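Local coordinates for replication initiation and membrane attachment protein (Geobacillus stearothermophilus 10, PDB 5WTN), which serves as a primosomal protein in the initiation of bacterial DNA replication, forms a tetramer and binds a primosomal re-initiation protein, at the interface of chains A and B. Numbering follows the deposited sequence. Chains: chain A/B, Replication initiation and membrane attachment protein.

Contact 1: the interface of chains A and B. Residues chain A 82-83, 86-87; chain B 159-161, 164-165.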
loop_
_atom_site.group_PDB
_atom_site.type_symbol
_atom_site.label_atom_id
_atom_site.label_comp_id
_atom_site.label_asym_id
_atom_site.label_seq_id
_atom_site.Cartn_x
_atom_site.Cartn_y
_atom_site.Cartn_z
ATOM N N LEU A 82 17.882 -19.702 4.446
ATOM C CA LEU A 82 18.290 -19.976 5.804
ATOM C C LEU A 82 18.578 -18.677 6.573
ATOM O O LEU A 82 18.362 -18.595 7.775
ATOM C CB LEU A 82 19.515 -20.906 5.793
ATOM C CG LEU A 82 19.348 -22.396 6.074
ATOM C CD1 LEU A 82 18.256 -23.008 5.225
ATOM C CD2 LEU A 82 20.675 -23.068 5.815
ATOM N N LYS A 83 19.065 -17.665 5.869
ATOM C CA LYS A 83 19.235 -16.363 6.479
ATOM C C LYS A 83 17.887 -15.810 6.892
ATOM O O LYS A 83 17.746 -15.282 7.976
ATOM C CB LYS A 83 19.927 -15.405 5.533
ATOM C CG LYS A 83 21.331 -15.815 5.258
ATOM C CD LYS A 83 22.054 -14.731 4.519
ATOM C CE LYS A 83 23.398 -15.210 4.042
ATOM N NZ LYS A 83 24.105 -14.058 3.444
ATOM N N GLY A 86 16.810 -17.795 10.208
ATOM C CA GLY A 86 17.503 -17.445 11.421
ATOM C C GLY A 86 17.128 -16.075 11.905
ATOM O O GLY A 86 17.015 -15.860 13.112
ATOM N N ILE A 87 16.885 -15.154 10.981
ATOM C CA ILE A 87 16.574 -13.790 11.385
ATOM C C ILE A 87 15.084 -13.565 11.710
ATOM O O ILE A 87 14.681 -12.459 12.048
ATOM C CB ILE A 87 17.124 -12.729 10.400
ATOM C CG1 ILE A 87 17.458 -11.441 11.168
ATOM C CG2 ILE A 87 16.132 -12.435 9.292
ATOM C CD1 ILE A 87 18.618 -10.718 10.655
ATOM N N ARG B 159 15.513 -22.845 10.994
ATOM C CA ARG B 159 16.786 -22.691 11.692
ATOM C C ARG B 159 16.865 -21.442 12.575
ATOM O O ARG B 159 16.333 -20.379 12.224
ATOM C CB ARG B 159 17.953 -22.728 10.700
ATOM C CG ARG B 159 18.274 -24.142 10.241
ATOM C CD ARG B 159 19.471 -24.136 9.327
ATOM N NE ARG B 159 19.990 -25.479 9.041
ATOM C CZ ARG B 159 19.375 -26.389 8.282
ATOM N NH1 ARG B 159 18.185 -26.132 7.738
ATOM N NH2 ARG B 159 19.950 -27.570 8.087
ATOM N N SER B 160 17.540 -21.571 13.714
ATOM C CA SER B 160 17.666 -20.450 14.628
ATOM C C SER B 160 18.806 -19.522 14.218
ATOM O O SER B 160 19.583 -19.818 13.314
ATOM C CB SER B 160 17.885 -20.957 16.054
ATOM O OG SER B 160 19.173 -21.528 16.202
ATOM N N PHE B 161 18.907 -18.405 14.923
ATOM C CA PHE B 161 19.837 -17.346 14.593
ATOM C C PHE B 161 21.249 -17.890 14.714
ATOM O O PHE B 161 22.082 -17.714 13.825
ATOM C CB PHE B 161 19.618 -16.194 15.582
ATOM C CG PHE B 161 20.235 -14.900 15.156
ATOM C CD1 PHE B 161 19.472 -13.948 14.515
ATOM C CD2 PHE B 161 21.579 -14.636 15.391
ATOM C CE1 PHE B 161 20.034 -12.752 14.100
ATOM C CE2 PHE B 161 22.150 -13.444 14.979
ATOM C CZ PHE B 161 21.377 -12.495 14.334
ATOM N N VAL B 164 22.493 -20.172 11.814
ATOM C CA VAL B 164 22.911 -19.433 10.630
ATOM C C VAL B 164 24.016 -18.377 10.825
ATOM O O VAL B 164 24.879 -18.231 9.957
ATOM C CB VAL B 164 21.679 -18.789 9.987
ATOM C CG1 VAL B 164 22.053 -17.983 8.748
ATOM C CG2 VAL B 164 20.672 -19.861 9.658
ATOM N N PHE B 165 23.992 -17.651 11.952
ATOM C CA PHE B 165 24.842 -16.459 12.134
ATOM C C PHE B 165 25.839 -16.553 13.298
ATOM O O PHE B 165 25.685 -17.397 14.188
ATOM C CB PHE B 165 23.984 -15.210 12.353
ATOM C CG PHE B 165 23.077 -14.881 11.210
ATOM C CD1 PHE B 165 23.553 -14.207 10.102
ATOM C CD2 PHE B 165 21.734 -15.228 11.248
ATOM C CE1 PHE B 165 22.703 -13.908 9.031
ATOM C CE2 PHE B 165 20.882 -14.928 10.176
ATOM C CZ PHE B 165 21.365 -14.270 9.076
#
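A:Gly86, still helical at the end of helix 74-86, sets its CA against the backbone carbonyl O of B:Arg159 at 3.3 Å, where chain B runs through a loop into the short helix 161-164. The two chains meet here by packing alone, with no polar pair across the patch close enough to bond. One turn back along the helix, A:Leu82 and B:Arg159 cross obliquely. CD of the arginine meets CG of the leucine at 3.7 Å and also its CD2, which NE comes near as well, while NH1 reaches CD1 at 4.0 Å. B:Val164 sets both methyls on the helix backbone: CG2 packs against the carbonyl O of A:Leu82, while CG1 lies near A:Lys83 CA. The same CG1 rests on one face of its neighbour B:Phe165, toward the rim of the ring. That ring turns its edge to chain A, with the carbonyl O of A:Lys83 in its plane and 3.8 Å from CE2. CB of A:Lys83 meets CZ of B:Phe165 at 4.0 Å as the two side chains cross at about a right angle, and CZ also lies near A:Lys83 CA. B:Phe161 swings CG anti to its own backbone N (chi1 -164°), which brings CD1 to 3.4 Å from the carbonyl O of A:Gly86. Its CE1 side lies beside CG1 of A:Ile87, 4.1 Å away, both side chains pointing the same way. Within chain B, CD2 of B:Phe165 sits 3.9 Å above the centre of the B:Phe161 ring; the planes are inclined, and a rim atom rather than a face covers it. The site thus joins the last turns of helix 74-86 to the turn that leads through helix 161-164 into strand 165-169.

Contact 2: the interface of chains A and B. Residues chain A 129-130, 134; chain B 170-171, 281-284.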
loop_
_atom_site.group_PDB
_atom_site.type_symbol
_atom_site.label_atom_id
_atom_site.label_comp_id
_atom_site.label_asym_id
_atom_site.label_seq_id
_atom_site.Cartn_x
_atom_site.Cartn_y
_atom_site.Cartn_z
ATOM N N ARG A 129 24.235 -0.812 13.429
ATOM C CA ARG A 129 25.147 0.325 13.580
ATOM C C ARG A 129 26.492 0.050 12.916
ATOM O O ARG A 129 26.975 0.862 12.124
ATOM C CB ARG A 129 25.359 0.666 15.064
ATOM C CG ARG A 129 25.793 2.107 15.340
ATOM C CD ARG A 129 25.937 2.375 16.827
ATOM N NE ARG A 129 24.756 1.959 17.584
ATOM C CZ ARG A 129 24.776 1.159 18.662
ATOM N NH1 ARG A 129 25.939 0.698 19.136
ATOM N NH2 ARG A 129 23.635 0.819 19.278
ATOM N N ARG A 130 27.077 -1.106 13.235
ATOM C CA ARG A 130 28.385 -1.509 12.722
ATOM C C ARG A 130 28.391 -1.621 11.218
ATOM O O ARG A 130 29.336 -1.220 10.568
ATOM C CB ARG A 130 28.823 -2.848 13.334
ATOM C CG ARG A 130 29.940 -3.585 12.570
ATOM C CD ARG A 130 31.249 -2.799 12.571
ATOM N NE ARG A 130 32.210 -3.284 11.575
ATOM C CZ ARG A 130 33.416 -2.751 11.392
ATOM N NH1 ARG A 130 33.799 -1.722 12.139
ATOM N NH2 ARG A 130 34.237 -3.243 10.472
ATOM N N ARG A 134 27.719 5.007 11.862
ATOM C CA ARG A 134 27.017 5.849 12.837
ATOM C C ARG A 134 26.093 6.914 12.236
ATOM O O ARG A 134 24.959 7.081 12.676
ATOM C CB ARG A 134 28.018 6.519 13.779
ATOM C CG ARG A 134 27.382 7.223 14.978
ATOM C CD ARG A 134 27.133 6.254 16.142
ATOM N NE ARG A 134 28.345 5.515 16.532
ATOM C CZ ARG A 134 28.467 4.746 17.619
ATOM N NH1 ARG A 134 27.452 4.604 18.470
ATOM N NH2 ARG A 134 29.618 4.120 17.865
ATOM N N ALA B 170 35.634 -6.690 14.605
ATOM C CA ALA B 170 36.235 -6.269 13.332
ATOM C C ALA B 170 37.077 -4.992 13.445
ATOM O O ALA B 170 37.035 -4.305 14.467
ATOM C CB ALA B 170 35.157 -6.101 12.270
ATOM N N GLU B 171 37.838 -4.675 12.395
ATOM C CA GLU B 171 38.659 -3.459 12.398
ATOM C C GLU B 171 37.819 -2.179 12.346
ATOM O O GLU B 171 37.740 -1.435 13.328
ATOM C CB GLU B 171 39.695 -3.480 11.257
ATOM C CG GLU B 171 40.390 -2.128 10.976
ATOM C CD GLU B 171 41.287 -1.639 12.118
ATOM O OE1 GLU B 171 41.749 -0.476 12.052
ATOM O OE2 GLU B 171 41.541 -2.406 13.074
ATOM N N VAL B 281 35.971 -2.073 19.481
ATOM C CA VAL B 281 35.920 -2.540 18.087
ATOM C C VAL B 281 34.529 -2.718 17.451
ATOM O O VAL B 281 34.384 -2.643 16.230
ATOM C CB VAL B 281 36.703 -3.858 17.916
ATOM C CG1 VAL B 281 38.196 -3.611 18.075
ATOM C CG2 VAL B 281 36.218 -4.897 18.913
ATOM N N GLU B 282 33.521 -2.959 18.281
ATOM C CA GLU B 282 32.141 -3.294 17.837
ATOM C C GLU B 282 32.002 -4.681 17.192
ATOM O O GLU B 282 32.890 -5.137 16.475
ATOM C CB GLU B 282 31.598 -2.268 16.840
ATOM C CG GLU B 282 30.789 -1.129 17.403
ATOM C CD GLU B 282 30.315 -0.188 16.293
ATOM O OE1 GLU B 282 31.042 -0.041 15.281
ATOM O OE2 GLU B 282 29.211 0.393 16.419
ATOM N N PRO B 283 30.852 -5.336 17.410
ATOM C CA PRO B 283 30.584 -6.652 16.815
ATOM C C PRO B 283 30.088 -6.570 15.371
ATOM O O PRO B 283 29.394 -5.606 15.017
ATOM C CB PRO B 283 29.479 -7.229 17.710
ATOM C CG PRO B 283 29.497 -6.408 18.940
ATOM C CD PRO B 283 29.923 -5.041 18.511
ATOM N N ARG B 284 30.397 -7.592 14.574
ATOM C CA ARG B 284 29.932 -7.671 13.200
ATOM C C ARG B 284 29.113 -8.942 13.044
ATOM O O ARG B 284 29.429 -9.961 13.663
ATOM C CB ARG B 284 31.134 -7.673 12.237
ATOM C CG ARG B 284 30.783 -7.733 10.739
ATOM C CD ARG B 284 31.951 -7.284 9.847
ATOM N NE ARG B 284 32.151 -8.198 8.722
ATOM C CZ ARG B 284 33.090 -9.141 8.683
ATOM N NH1 ARG B 284 33.934 -9.282 9.702
ATOM N NH2 ARG B 284 33.193 -9.939 7.622
#
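A:Arg130 and B:Glu282 bury far more surface than their neighbours and reach past one another, the arginine along chain B and the glutamate toward the arginines of chain A. With CG anti to its backbone N (chi1 162°) and a bend at chi2, A:Arg130 lays its CB and CG against the carbonyl O of B:Pro283. Its guanidinium continues to B:Ala170, whose methyl CB lies 3.5 Å from NH2. NH1 comes near the backbone of B:Glu171, its O 4.1 Å away, a separation too long for a bond. B:Glu282, extended beyond CG, directs its carboxylate to a basic patch formed by A:Arg129, A:Arg130 and A:Arg134. OE1 stands 3.9 Å from CD of A:Arg130, and the two charged planes are turned perpendicular to each other. OE2 lies 3.8 Å from CD of A:Arg129, meeting its methylene stem; the guanidinium of that arginine is tilted 24° from the carboxylate plane, with NH1 4.3 Å from OE2, beyond bonding reach. The guanidinium of A:Arg134 is almost parallel to the carboxylate, 9° apart, with NH2 4.0 Å from OE2. No charged pair lies within bonding reach in the model, but the gathered positive charge probably attracts the acid at longer range and would favour its ionised form. The arginines come from the end of helix 122-132 and the start of helix 134-143; their partners in chain B precede and begin strand 283-287 or follow strand 165-169.

The C-alpha centres of contact 1 and contact 2 are about 20 Å apart. In chain B strand 165-169 connects them: it starts in contact 1 and leads into contact 2, which joins the end of this segment with the start of strand 283-287. Chain A contributes separate helices, 74-86 to the first and the 122-132 and 134-143 pair to the second. Chain A therefore touches chain B near both ends of strand 165-169, by side chains packed on a helix backbone without bonds in reach in one place and a charge-rich surface in the other. Two-fold symmetry repeats both contacts with the chains exchanged, and the pair probably contributes to the tetramer.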